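Local atomic coordinates of putative restriction endonuclease domain-containing protein (Anabaena variabilis, PDB entry 3OT2), a protein that is of unknown function but is probably a nuclease of the PD-(D/E)XK restriction-endonuclease-like clan. Residues 40-45 against 110-115; 71-76 against 104-109; 136-141 against 164-169; 145-150 against 181-186. One frame throughout, in Å; residues are numbered along the deposited sequence.

All four contacts are built around one six-stranded mixed sheet. Strand 108-112 serves contacts 1 and 2 at its two ends, and the centres of these contacts are about 20 Å apart. Strand 136-141, parallel to it, carries contact 3 and is joined to it by backbone bonds such as E111 O with I140 N. Contact 4 uses the next strand, 146-150; its centre lies about 8 Å from that of contact 3 and about 10 Å from that of contact 1, which it touches where L186 packs on I45. Contact 2 is far from contact 4, about 23 Å between centres. The T72 side chain of contact 2 is about 6 Å from a bound 1,4-butanediol.

Contact 1: residues 40-45 against 110-115; sequences GKHSAI and IEILSP
The imidazole of H42 reaches from helix 40-57 to the end of strand 108-112, where its CD2 lies 3.0 Å from I112 O. This is the joint between a helix and a central strand of the α/β core of the PD-(D/E)XK fold. I112 O and L113 O both lie at the ring's edge, near its plane. Beside them, I112 CG2 approaches H42 CD2 at 3.7 Å, and S114 CB reaches the same carbon at 3.9 Å; a serine is small enough to let the ring in so closely. One helical turn on, I45 CG2 packs against I112 CD1 at 3.9 Å, two branched side chains filling the gap between helix and strand. CG of H42 stands anti to its backbone N (chi1 -174°), and from there the ring extends to the strand. D81 OD2, outside both segments, is hydrogen-bonded to H42 NE2 and to I112 N, so a single carboxylate oxygen ties ring and strand together. In the second shell, E111 OE1 bonds to D81 N. These acidic residues are consistent with the clan's acidic cluster, although a catalytic role is not established here. Where the helix begins, the backbone N of H42 bonds to Q39 OE1.

Contact 2: residues 71-76 against 104-109; sequences CTFGDH and IAPDWT
A105 sets its methyl squarely over the ring of F73, a CH-π contact in which CB lies 3.7 Å from the ring centroid and 13° off its normal. The ring belongs to a β-hairpin closed by a type I' turn from F73 to H76, and A105 to the loop leading into strand 108-112. A small residue suits this place, since its CA can also come down to 3.5 Å from F73 CE1. F73 CG sits between the backbone N and the carbonyl carbon (chi1 57°), and the ring extends from there to the loop; H128 meets the ring as well, and its NE2 hydrogen-bonds to F73 O. Apolar packing continues at C71, whose SG touches P106 CG at 4.0 Å, two compact groups in apolar contact. No hydrogen bond joins the segments. The hairpin is held by its own, F73 N to H76 O at 2.9 Å and H76 N to F73 O at 3.0 Å, and glycine at G74 readily takes the positive phi of the turn. Beyond P106, D107 and W108 form a classic β bulge facing V84, while D107 makes a salt bridge with R89. I104 O, buried 3.5 Å from F73 CD1, has no hydrogen-bonding partner.

Contact 3: residues 136-141 against 164-169; sequences MGWLID and ALVPVP
P167 O accepts a hydrogen bond from the indole NE1 of W138 at 2.9 Å. Seen from the acceptor the approach is almost straight, with a C=O···N angle of 176°, and the oxygen lies in the indole plane, though the N-H itself is bent at 140°. The same oxygen is 3.3 Å from SE of M136, a selenomethionine, so two residues of one strand converge on one carbonyl. Proline suits the acceptor segment, an irregular one: P167 and P169 have no N-H to offer, and the chain attaches here through its carbonyl and its apolar surfaces. V166 CG1 lies over one face of the indole toward the rim, 3.5 Å from W138 CZ2; V168 CG1 approaches W138 CZ2 obliquely from the other side of the plane, at 3.8 Å. M136 bends at its last torsion (chi3 -76°), which puts CE 4.0 Å from P167 CB, while SE rests 3.9 Å from P169 CD. An alanine in place of W138 would probably leave P167 O without its indole N-H and open a gap between V166 and V168. Strand 136-141 runs between 108-112, parallel to it, and 146-150, antiparallel. W138 stacks edge-to-face with W108 of the first and touches V149 of the second. Segment 164-169 covers this face of the sheet through V166 on V147, P167 on V149, and V168 and P169 on W108, while L139 packs against helix 119-131.

Contact 4: residues 145-150 against 181-186; sequences QTVFVY and DLFSWL
F183 drives its ring from helix 179-183 against Q145, at the start of strand 146-150, joining the C-terminal helix to the sheet. Its CB meets Q145 CG at 4.0 Å. The ring carbon CG, anti to the carbonyl carbon (chi1 -61°), lies 3.8 Å from the same Q145 CG, and CD2 is 3.7 Å from Q145 CB. Farther out, CE2 approaches Q145 C at 3.4 Å, and CZ at the tip comes 3.6 Å from T146 N. The ring centre carries a CH-π contact from Q145 CA, 11° off the normal. L182 CD2 takes the opposite face, near the rim. A flat aromatic suits this place because backbone as well as side chain can settle on it. Q145 and T146 both face D141 in a G1 β bulge, and T146 OG1 hydrogen-bonds E144 O and also K124 NZ of the second subunit. Next to the ring, V147 CG2 touches L182 CD1 at 3.6 Å. An alanine in place of F183 would probably open a gap under Q145 and leave that bulge without its aromatic platform. F183 also packs on I140 of strand 136-141, while W185 and L186 lean on helix 40-57, so the C-terminal segment bridges sheet and helix.

Contact 1: residues 40-45 against 110-115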
loop_
_atom_site.group_PDB
_atom_site.type_symbol
_atom_site.label_atom_id
_atom_site.label_comp_id
_atom_site.label_asym_id
_atom_site.label_seq_id
_atom_site.Cartn_x
_atom_site.Cartn_y
_atom_site.Cartn_z
ATOM N N GLY A 40 -21.271 -7.839 2.792
ATOM C CA GLY A 40 -21.918 -7.158 3.913
ATOM C C GLY A 40 -21.076 -6.080 4.569
ATOM O O GLY A 40 -21.503 -4.929 4.628
ATOM N N LYS A 41 -19.857 -6.434 5.034
ATOM C CA LYS A 41 -18.955 -5.514 5.744
ATOM C C LYS A 41 -18.629 -4.317 4.884
ATOM O O LYS A 41 -18.772 -3.176 5.324
ATOM C CB LYS A 41 -17.679 -6.245 6.199
ATOM C CG LYS A 41 -17.886 -7.045 7.502
ATOM C CD LYS A 41 -16.836 -8.127 7.780
ATOM C CE LYS A 41 -15.501 -7.604 8.227
ATOM N NZ LYS A 41 -14.662 -8.691 8.829
ATOM N N HIS A 42 -18.268 -4.580 3.618
ATOM C CA HIS A 42 -17.946 -3.560 2.630
ATOM C C HIS A 42 -19.113 -2.554 2.464
ATOM O O HIS A 42 -18.899 -1.343 2.574
ATOM C CB HIS A 42 -17.601 -4.225 1.303
ATOM C CG HIS A 42 -17.133 -3.249 0.282
ATOM N ND1 HIS A 42 -18.011 -2.643 -0.590
ATOM C CD2 HIS A 42 -15.893 -2.758 0.069
ATOM C CE1 HIS A 42 -17.279 -1.821 -1.321
ATOM N NE2 HIS A 42 -15.999 -1.859 -0.958
ATOM N N SER A 43 -20.347 -3.069 2.256
ATOM C CA SER A 43 -21.545 -2.256 2.075
ATOM C C SER A 43 -21.862 -1.414 3.289
ATOM O O SER A 43 -22.287 -0.276 3.123
ATOM C CB SER A 43 -22.753 -3.139 1.766
ATOM O OG SER A 43 -22.597 -3.766 0.508
ATOM N N ALA A 44 -21.686 -1.967 4.500
ATOM C CA ALA A 44 -21.999 -1.263 5.743
ATOM C C ALA A 44 -21.130 -0.003 5.887
ATOM O O ALA A 44 -21.658 1.079 6.161
ATOM C CB ALA A 44 -21.822 -2.192 6.936
ATOM N N ILE A 45 -19.812 -0.140 5.669
ATOM C CA ILE A 45 -18.861 0.975 5.738
ATOM C C ILE A 45 -19.103 1.940 4.578
ATOM O O ILE A 45 -19.123 3.147 4.801
ATOM C CB ILE A 45 -17.405 0.448 5.776
ATOM C CG1 ILE A 45 -17.134 -0.183 7.184
ATOM C CG2 ILE A 45 -16.395 1.596 5.446
ATOM C CD1 ILE A 45 -15.780 -0.835 7.367
ATOM N N ILE A 110 -12.198 7.280 -1.943
ATOM C CA ILE A 110 -12.233 6.348 -0.814
ATOM C C ILE A 110 -12.457 4.947 -1.353
ATOM O O ILE A 110 -13.422 4.707 -2.071
ATOM C CB ILE A 110 -13.285 6.733 0.255
ATOM C CG1 ILE A 110 -13.015 8.153 0.817
ATOM C CG2 ILE A 110 -13.341 5.683 1.370
ATOM C CD1 ILE A 110 -14.185 8.799 1.384
ATOM N N GLU A 111 -11.530 4.035 -1.020
ATOM C CA GLU A 111 -11.584 2.638 -1.408
ATOM C C GLU A 111 -11.673 1.802 -0.166
ATOM O O GLU A 111 -10.951 2.045 0.799
ATOM C CB GLU A 111 -10.356 2.239 -2.243
ATOM C CG GLU A 111 -10.220 3.031 -3.539
ATOM C CD GLU A 111 -11.133 2.616 -4.685
ATOM O OE1 GLU A 111 -12.130 1.888 -4.459
ATOM O OE2 GLU A 111 -10.859 3.049 -5.821
ATOM N N ILE A 112 -12.568 0.837 -0.173
ATOM C CA ILE A 112 -12.741 -0.040 0.980
ATOM C C ILE A 112 -12.448 -1.455 0.537
ATOM O O ILE A 112 -13.080 -1.946 -0.400
ATOM C CB ILE A 112 -14.165 0.105 1.594
ATOM C CG1 ILE A 112 -14.467 1.574 1.960
ATOM C CG2 ILE A 112 -14.341 -0.798 2.820
ATOM C CD1 ILE A 112 -15.925 1.971 1.643
ATOM N N LEU A 113 -11.488 -2.110 1.207
ATOM C CA LEU A 113 -11.155 -3.499 0.892
ATOM C C LEU A 113 -12.272 -4.449 1.263
ATOM O O LEU A 113 -13.037 -4.211 2.199
ATOM C CB LEU A 113 -9.867 -3.943 1.605
ATOM C CG LEU A 113 -8.579 -3.191 1.245
ATOM C CD1 LEU A 113 -7.433 -3.750 2.050
ATOM C CD2 LEU A 113 -8.293 -3.270 -0.269
ATOM N N SER A 114 -12.362 -5.528 0.495
ATOM C CA SER A 114 -13.294 -6.637 0.708
ATOM C C SER A 114 -12.494 -7.905 0.377
ATOM O O SER A 114 -11.440 -7.775 -0.255
ATOM C CB SER A 114 -14.581 -6.467 -0.099
ATOM O OG SER A 114 -14.366 -6.290 -1.483
ATOM N N PRO A 115 -12.864 -9.107 0.882
ATOM C CA PRO A 115 -12.017 -10.299 0.652
ATOM C C PRO A 115 -11.511 -10.546 -0.785
ATOM O O PRO A 115 -10.370 -10.989 -0.936
ATOM C CB PRO A 115 -12.924 -11.452 1.078
ATOM C CG PRO A 115 -13.822 -10.864 2.107
ATOM C CD PRO A 115 -14.038 -9.434 1.721
#

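Contact 2: residues 71-76 against 104-109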
loop_
_atom_site.group_PDB
_atom_site.type_symbol
_atom_site.label_atom_id
_atom_site.label_comp_id
_atom_site.label_asym_id
_atom_site.label_seq_id
_atom_site.Cartn_x
_atom_site.Cartn_y
_atom_site.Cartn_z
ATOM N N CYS A 71 -15.152 7.346 -13.084
ATOM C CA CYS A 71 -14.236 8.453 -13.319
ATOM C C CYS A 71 -13.246 8.031 -14.382
ATOM O O CYS A 71 -12.508 7.063 -14.179
ATOM C CB CYS A 71 -13.548 8.876 -12.025
ATOM S SG CYS A 71 -14.688 9.556 -10.789
ATOM N N THR A 72 -13.272 8.713 -15.541
ATOM C CA THR A 72 -12.411 8.388 -16.679
ATOM C C THR A 72 -11.414 9.520 -16.904
ATOM O O THR A 72 -11.810 10.619 -17.281
ATOM C CB THR A 72 -13.262 8.099 -17.926
ATOM O OG1 THR A 72 -14.188 7.065 -17.606
ATOM C CG2 THR A 72 -12.420 7.674 -19.149
ATOM N N PHE A 73 -10.111 9.234 -16.712
ATOM C CA PHE A 73 -9.046 10.224 -16.870
ATOM C C PHE A 73 -7.697 9.512 -16.949
ATOM O O PHE A 73 -7.565 8.382 -16.477
ATOM C CB PHE A 73 -9.064 11.238 -15.693
ATOM C CG PHE A 73 -8.937 10.582 -14.336
ATOM C CD1 PHE A 73 -10.065 10.141 -13.650
ATOM C CD2 PHE A 73 -7.689 10.358 -13.769
ATOM C CE1 PHE A 73 -9.947 9.512 -12.413
ATOM C CE2 PHE A 73 -7.572 9.743 -12.519
ATOM C CZ PHE A 73 -8.698 9.316 -11.859
ATOM N N GLY A 74 -6.715 10.193 -17.531
ATOM C CA GLY A 74 -5.346 9.703 -17.686
ATOM C C GLY A 74 -5.219 8.322 -18.297
ATOM O O GLY A 74 -4.387 7.530 -17.845
ATOM N N ASP A 75 -6.056 8.031 -19.319
ATOM C CA ASP A 75 -6.131 6.775 -20.088
ATOM C C ASP A 75 -6.699 5.590 -19.253
ATOM O O ASP A 75 -6.598 4.425 -19.670
ATOM C CB ASP A 75 -4.775 6.400 -20.727
ATOM C CG ASP A 75 -4.861 5.378 -21.849
ATOM O OD1 ASP A 75 -5.739 5.535 -22.733
ATOM O OD2 ASP A 75 -4.065 4.402 -21.829
ATOM N N HIS A 76 -7.338 5.891 -18.106
ATOM C CA HIS A 76 -7.966 4.878 -17.250
ATOM C C HIS A 76 -9.428 5.200 -17.056
ATOM O O HIS A 76 -9.803 6.372 -17.109
ATOM C CB HIS A 76 -7.285 4.798 -15.854
ATOM C CG HIS A 76 -5.870 4.273 -15.829
ATOM N ND1 HIS A 76 -5.272 3.892 -14.634
ATOM C CD2 HIS A 76 -4.969 4.116 -16.833
ATOM C CE1 HIS A 76 -4.038 3.522 -14.952
ATOM N NE2 HIS A 76 -3.809 3.650 -16.260
ATOM N N ILE A 104 -12.867 13.519 -15.059
ATOM C CA ILE A 104 -11.890 14.106 -14.141
ATOM C C ILE A 104 -11.709 13.229 -12.894
ATOM O O ILE A 104 -12.563 12.406 -12.577
ATOM C CB ILE A 104 -12.305 15.563 -13.747
ATOM C CG1 ILE A 104 -13.756 15.629 -13.211
ATOM C CG2 ILE A 104 -12.078 16.572 -14.911
ATOM C CD1 ILE A 104 -14.036 16.821 -12.363
ATOM N N ALA A 105 -10.596 13.428 -12.189
ATOM C CA ALA A 105 -10.269 12.708 -10.971
ATOM C C ALA A 105 -11.086 13.265 -9.789
ATOM O O ALA A 105 -11.296 14.481 -9.742
ATOM C CB ALA A 105 -8.776 12.808 -10.689
ATOM N N PRO A 106 -11.526 12.426 -8.812
ATOM C CA PRO A 106 -12.242 12.987 -7.639
ATOM C C PRO A 106 -11.333 13.882 -6.806
ATOM O O PRO A 106 -10.120 13.745 -6.876
ATOM C CB PRO A 106 -12.654 11.747 -6.823
ATOM C CG PRO A 106 -12.365 10.560 -7.690
ATOM C CD PRO A 106 -11.318 10.971 -8.682
ATOM N N ASP A 107 -11.896 14.767 -5.983
ATOM C CA ASP A 107 -11.064 15.549 -5.064
ATOM C C ASP A 107 -10.608 14.649 -3.925
ATOM O O ASP A 107 -9.524 14.811 -3.375
ATOM C CB ASP A 107 -11.864 16.748 -4.525
ATOM C CG ASP A 107 -11.981 17.807 -5.579
ATOM O OD1 ASP A 107 -10.993 18.551 -5.774
ATOM O OD2 ASP A 107 -13.007 17.805 -6.310
ATOM N N TRP A 108 -11.436 13.668 -3.594
ATOM C CA TRP A 108 -11.183 12.728 -2.517
ATOM C C TRP A 108 -11.721 11.354 -2.929
ATOM O O TRP A 108 -12.912 11.223 -3.238
ATOM C CB TRP A 108 -11.839 13.262 -1.224
ATOM C CG TRP A 108 -11.718 12.421 0.022
ATOM C CD1 TRP A 108 -10.805 11.432 0.286
ATOM C CD2 TRP A 108 -12.478 12.606 1.226
ATOM N NE1 TRP A 108 -11.005 10.941 1.561
ATOM C CE2 TRP A 108 -12.010 11.666 2.167
ATOM C CE3 TRP A 108 -13.540 13.471 1.595
ATOM C CZ2 TRP A 108 -12.567 11.562 3.454
ATOM C CZ3 TRP A 108 -14.077 13.372 2.877
ATOM C CH2 TRP A 108 -13.609 12.417 3.779
ATOM N N THR A 109 -10.824 10.352 -3.000
ATOM C CA THR A 109 -11.222 8.997 -3.374
ATOM C C THR A 109 -11.170 8.105 -2.138
ATOM O O THR A 109 -10.219 8.174 -1.368
ATOM C CB THR A 109 -10.398 8.432 -4.565
ATOM O OG1 THR A 109 -10.908 7.141 -4.896
ATOM C CG2 THR A 109 -8.899 8.261 -4.259
#

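Contact 3: residues 136-141 against 164-169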
loop_
_atom_site.group_PDB
_atom_site.type_symbol
_atom_site.label_atom_id
_atom_site.label_comp_id
_atom_site.label_asym_id
_atom_site.label_seq_id
_atom_site.Cartn_x
_atom_site.Cartn_y
_atom_site.Cartn_z
HETATM N N MSE A 136 -6.822 13.835 -1.919
HETATM C CA MSE A 136 -6.592 12.798 -0.913
HETATM C C MSE A 136 -7.192 11.472 -1.322
HETATM O O MSE A 136 -8.266 11.415 -1.919
HETATM C CB MSE A 136 -7.198 13.226 0.456
HETATM C CG MSE A 136 -6.923 12.195 1.580
HETATM SE SE MSE A 136 -7.603 12.774 3.300
HETATM C CE MSE A 136 -6.236 14.085 3.755
ATOM N N GLY A 137 -6.502 10.409 -0.936
ATOM C CA GLY A 137 -6.987 9.049 -1.079
ATOM C C GLY A 137 -7.071 8.396 0.283
ATOM O O GLY A 137 -6.215 8.629 1.140
ATOM N N TRP A 138 -8.138 7.625 0.513
ATOM C CA TRP A 138 -8.308 6.782 1.688
ATOM C C TRP A 138 -8.374 5.337 1.263
ATOM O O TRP A 138 -9.177 4.997 0.390
ATOM C CB TRP A 138 -9.627 7.092 2.443
ATOM C CG TRP A 138 -9.612 8.185 3.478
ATOM C CD1 TRP A 138 -8.666 9.146 3.675
ATOM C CD2 TRP A 138 -10.670 8.465 4.394
ATOM N NE1 TRP A 138 -9.035 9.966 4.715
ATOM C CE2 TRP A 138 -10.263 9.561 5.185
ATOM C CE3 TRP A 138 -11.908 7.847 4.668
ATOM C CZ2 TRP A 138 -11.050 10.060 6.234
ATOM C CZ3 TRP A 138 -12.684 8.335 5.709
ATOM C CH2 TRP A 138 -12.257 9.433 6.477
ATOM N N LEU A 139 -7.564 4.485 1.884
ATOM C CA LEU A 139 -7.649 3.044 1.679
ATOM C C LEU A 139 -8.058 2.469 3.024
ATOM O O LEU A 139 -7.266 2.478 3.972
ATOM C CB LEU A 139 -6.353 2.406 1.123
ATOM C CG LEU A 139 -6.359 0.862 1.028
ATOM C CD1 LEU A 139 -7.577 0.344 0.297
ATOM C CD2 LEU A 139 -5.107 0.357 0.369
ATOM N N ILE A 140 -9.320 2.064 3.130
ATOM C CA ILE A 140 -9.902 1.514 4.360
ATOM C C ILE A 140 -9.774 -0.004 4.327
ATOM O O ILE A 140 -10.185 -0.641 3.357
ATOM C CB ILE A 140 -11.395 1.949 4.552
ATOM C CG1 ILE A 140 -11.529 3.484 4.645
ATOM C CG2 ILE A 140 -12.038 1.218 5.785
ATOM C CD1 ILE A 140 -12.969 4.019 4.558
ATOM N N ASP A 141 -9.192 -0.573 5.381
ATOM C CA ASP A 141 -9.035 -2.019 5.523
ATOM C C ASP A 141 -9.898 -2.473 6.711
ATOM O O ASP A 141 -9.435 -2.389 7.850
ATOM C CB ASP A 141 -7.555 -2.399 5.718
ATOM C CG ASP A 141 -7.319 -3.898 5.847
ATOM O OD1 ASP A 141 -8.285 -4.636 6.150
ATOM O OD2 ASP A 141 -6.200 -4.338 5.583
ATOM N N ALA A 164 -7.706 7.801 17.342
ATOM C CA ALA A 164 -7.118 8.688 16.342
ATOM C C ALA A 164 -8.141 9.156 15.317
ATOM O O ALA A 164 -8.952 8.359 14.838
ATOM C CB ALA A 164 -5.974 7.995 15.642
ATOM N N LEU A 165 -8.110 10.451 14.991
ATOM C CA LEU A 165 -8.970 11.024 13.950
ATOM C C LEU A 165 -8.335 10.798 12.610
ATOM O O LEU A 165 -7.130 10.995 12.460
ATOM C CB LEU A 165 -9.196 12.518 14.152
ATOM C CG LEU A 165 -10.013 12.964 15.352
ATOM C CD1 LEU A 165 -10.164 14.461 15.311
ATOM C CD2 LEU A 165 -11.400 12.323 15.365
ATOM N N VAL A 166 -9.123 10.387 11.625
ATOM C CA VAL A 166 -8.579 10.143 10.291
ATOM C C VAL A 166 -8.557 11.489 9.566
ATOM O O VAL A 166 -9.585 12.155 9.544
ATOM C CB VAL A 166 -9.361 9.057 9.514
ATOM C CG1 VAL A 166 -8.599 8.615 8.266
ATOM C CG2 VAL A 166 -9.656 7.852 10.405
ATOM N N PRO A 167 -7.420 11.922 8.990
ATOM C CA PRO A 167 -7.411 13.204 8.267
ATOM C C PRO A 167 -8.395 13.235 7.106
ATOM O O PRO A 167 -8.636 12.226 6.414
ATOM C CB PRO A 167 -5.980 13.308 7.715
ATOM C CG PRO A 167 -5.182 12.346 8.479
ATOM C CD PRO A 167 -6.106 11.258 8.921
ATOM N N VAL A 168 -8.912 14.417 6.865
ATOM C CA VAL A 168 -9.867 14.664 5.792
ATOM C C VAL A 168 -9.357 15.837 4.956
ATOM O O VAL A 168 -8.584 16.646 5.477
ATOM C CB VAL A 168 -11.295 14.928 6.370
ATOM C CG1 VAL A 168 -11.890 13.657 6.977
ATOM C CG2 VAL A 168 -11.316 16.090 7.377
ATOM N N PRO A 169 -9.756 15.985 3.670
ATOM C CA PRO A 169 -9.335 17.193 2.921
ATOM C C PRO A 169 -9.878 18.444 3.606
ATOM O O PRO A 169 -10.866 18.356 4.344
ATOM C CB PRO A 169 -9.952 16.994 1.534
ATOM C CG PRO A 169 -10.396 15.583 1.482
ATOM C CD PRO A 169 -10.678 15.153 2.882
#

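Contact 4: residues 145-150 against 181-186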
loop_
_atom_site.group_PDB
_atom_site.type_symbol
_atom_site.label_atom_id
_atom_site.label_comp_id
_atom_site.label_asym_id
_atom_site.label_seq_id
_atom_site.Cartn_x
_atom_site.Cartn_y
_atom_site.Cartn_z
ATOM N N GLN A 145 -8.847 -2.877 10.605
ATOM C CA GLN A 145 -9.353 -1.623 11.221
ATOM C C GLN A 145 -8.297 -0.518 11.048
ATOM O O GLN A 145 -7.868 0.146 11.992
ATOM C CB GLN A 145 -9.737 -1.835 12.695
ATOM C CG GLN A 145 -10.914 -2.809 12.847
ATOM C CD GLN A 145 -11.287 -3.080 14.280
ATOM O OE1 GLN A 145 -11.346 -2.185 15.119
ATOM N NE2 GLN A 145 -11.614 -4.317 14.574
ATOM N N THR A 146 -7.852 -0.360 9.803
ATOM C CA THR A 146 -6.802 0.553 9.443
ATOM C C THR A 146 -7.240 1.408 8.278
ATOM O O THR A 146 -8.000 0.959 7.415
ATOM C CB THR A 146 -5.526 -0.271 9.075
ATOM O OG1 THR A 146 -5.057 -0.955 10.242
ATOM C CG2 THR A 146 -4.382 0.597 8.484
ATOM N N VAL A 147 -6.774 2.653 8.275
ATOM C CA VAL A 147 -6.959 3.545 7.141
ATOM C C VAL A 147 -5.579 4.037 6.692
ATOM O O VAL A 147 -4.820 4.577 7.503
ATOM C CB VAL A 147 -7.943 4.725 7.369
ATOM C CG1 VAL A 147 -8.115 5.522 6.075
ATOM C CG2 VAL A 147 -9.305 4.217 7.865
ATOM N N PHE A 148 -5.268 3.858 5.398
ATOM C CA PHE A 148 -4.074 4.452 4.799
ATOM C C PHE A 148 -4.513 5.737 4.153
ATOM O O PHE A 148 -5.525 5.748 3.437
ATOM C CB PHE A 148 -3.402 3.536 3.768
ATOM C CG PHE A 148 -2.769 2.284 4.320
ATOM C CD1 PHE A 148 -1.600 2.346 5.063
ATOM C CD2 PHE A 148 -3.342 1.040 4.092
ATOM C CE1 PHE A 148 -0.994 1.177 5.551
ATOM C CE2 PHE A 148 -2.717 -0.133 4.557
ATOM C CZ PHE A 148 -1.549 -0.049 5.282
ATOM N N VAL A 149 -3.796 6.820 4.427
ATOM C CA VAL A 149 -4.092 8.151 3.885
ATOM C C VAL A 149 -3.007 8.516 2.870
ATOM O O VAL A 149 -1.814 8.524 3.195
ATOM C CB VAL A 149 -4.238 9.205 5.011
ATOM C CG1 VAL A 149 -4.280 10.627 4.433
ATOM C CG2 VAL A 149 -5.489 8.935 5.850
ATOM N N TYR A 150 -3.441 8.852 1.653
ATOM C CA TYR A 150 -2.588 9.212 0.534
ATOM C C TYR A 150 -2.775 10.685 0.138
ATOM O O TYR A 150 -3.892 11.088 -0.137
ATOM C CB TYR A 150 -2.952 8.324 -0.667
ATOM C CG TYR A 150 -2.622 6.862 -0.485
ATOM C CD1 TYR A 150 -3.510 5.996 0.150
ATOM C CD2 TYR A 150 -1.431 6.335 -0.972
ATOM C CE1 TYR A 150 -3.213 4.642 0.298
ATOM C CE2 TYR A 150 -1.124 4.983 -0.823
ATOM C CZ TYR A 150 -2.011 4.145 -0.176
ATOM O OH TYR A 150 -1.685 2.821 -0.037
ATOM N N ASP A 181 -14.987 5.108 15.510
ATOM C CA ASP A 181 -16.275 5.480 14.919
ATOM C C ASP A 181 -16.467 4.820 13.565
ATOM O O ASP A 181 -17.551 4.304 13.289
ATOM C CB ASP A 181 -16.419 7.012 14.762
ATOM C CG ASP A 181 -16.659 7.789 16.051
ATOM O OD1 ASP A 181 -17.078 7.170 17.052
ATOM O OD2 ASP A 181 -16.421 9.022 16.053
ATOM N N LEU A 182 -15.425 4.844 12.720
ATOM C CA LEU A 182 -15.487 4.256 11.395
ATOM C C LEU A 182 -15.819 2.762 11.457
ATOM O O LEU A 182 -16.750 2.317 10.797
ATOM C CB LEU A 182 -14.134 4.444 10.679
ATOM C CG LEU A 182 -14.126 4.596 9.152
ATOM C CD1 LEU A 182 -12.722 4.896 8.672
ATOM C CD2 LEU A 182 -14.625 3.365 8.446
ATOM N N PHE A 183 -15.043 1.987 12.218
ATOM C CA PHE A 183 -15.214 0.538 12.250
ATOM C C PHE A 183 -16.390 0.095 13.157
ATOM O O PHE A 183 -16.836 -1.044 13.041
ATOM C CB PHE A 183 -13.878 -0.169 12.563
ATOM C CG PHE A 183 -12.877 0.172 11.468
ATOM C CD1 PHE A 183 -13.023 -0.340 10.184
ATOM C CD2 PHE A 183 -11.848 1.087 11.694
ATOM C CE1 PHE A 183 -12.155 0.047 9.147
ATOM C CE2 PHE A 183 -10.981 1.474 10.654
ATOM C CZ PHE A 183 -11.145 0.956 9.387
ATOM N N SER A 184 -17.002 1.024 13.912
ATOM C CA SER A 184 -18.224 0.729 14.674
ATOM C C SER A 184 -19.412 0.544 13.696
ATOM O O SER A 184 -20.453 -0.014 14.067
ATOM C CB SER A 184 -18.536 1.840 15.679
ATOM O OG SER A 184 -19.089 2.979 15.035
ATOM N N TRP A 185 -19.250 1.022 12.442
ATOM C CA TRP A 185 -20.286 0.896 11.415
ATOM C C TRP A 185 -20.466 -0.570 10.993
ATOM O O TRP A 185 -21.415 -0.874 10.268
ATOM C CB TRP A 185 -19.954 1.768 10.194
ATOM C CG TRP A 185 -19.822 3.243 10.490
ATOM C CD1 TRP A 185 -20.372 3.934 11.535
ATOM C CD2 TRP A 185 -19.136 4.213 9.682
ATOM N NE1 TRP A 185 -20.051 5.273 11.437
ATOM C CE2 TRP A 185 -19.295 5.470 10.309
ATOM C CE3 TRP A 185 -18.433 4.145 8.466
ATOM C CZ2 TRP A 185 -18.792 6.651 9.754
ATOM C CZ3 TRP A 185 -17.892 5.314 7.937
ATOM C CH2 TRP A 185 -18.065 6.547 8.583
ATOM N N LEU A 186 -19.582 -1.473 11.483
ATOM C CA LEU A 186 -19.640 -2.914 11.263
ATOM C C LEU A 186 -20.547 -3.597 12.284
ATOM O O LEU A 186 -20.958 -4.754 12.083
ATOM C CB LEU A 186 -18.230 -3.520 11.348
ATOM C CG LEU A 186 -17.230 -3.112 10.246
ATOM C CD1 LEU A 186 -15.850 -3.744 10.489
ATOM C CD2 LEU A 186 -17.732 -3.495 8.869
#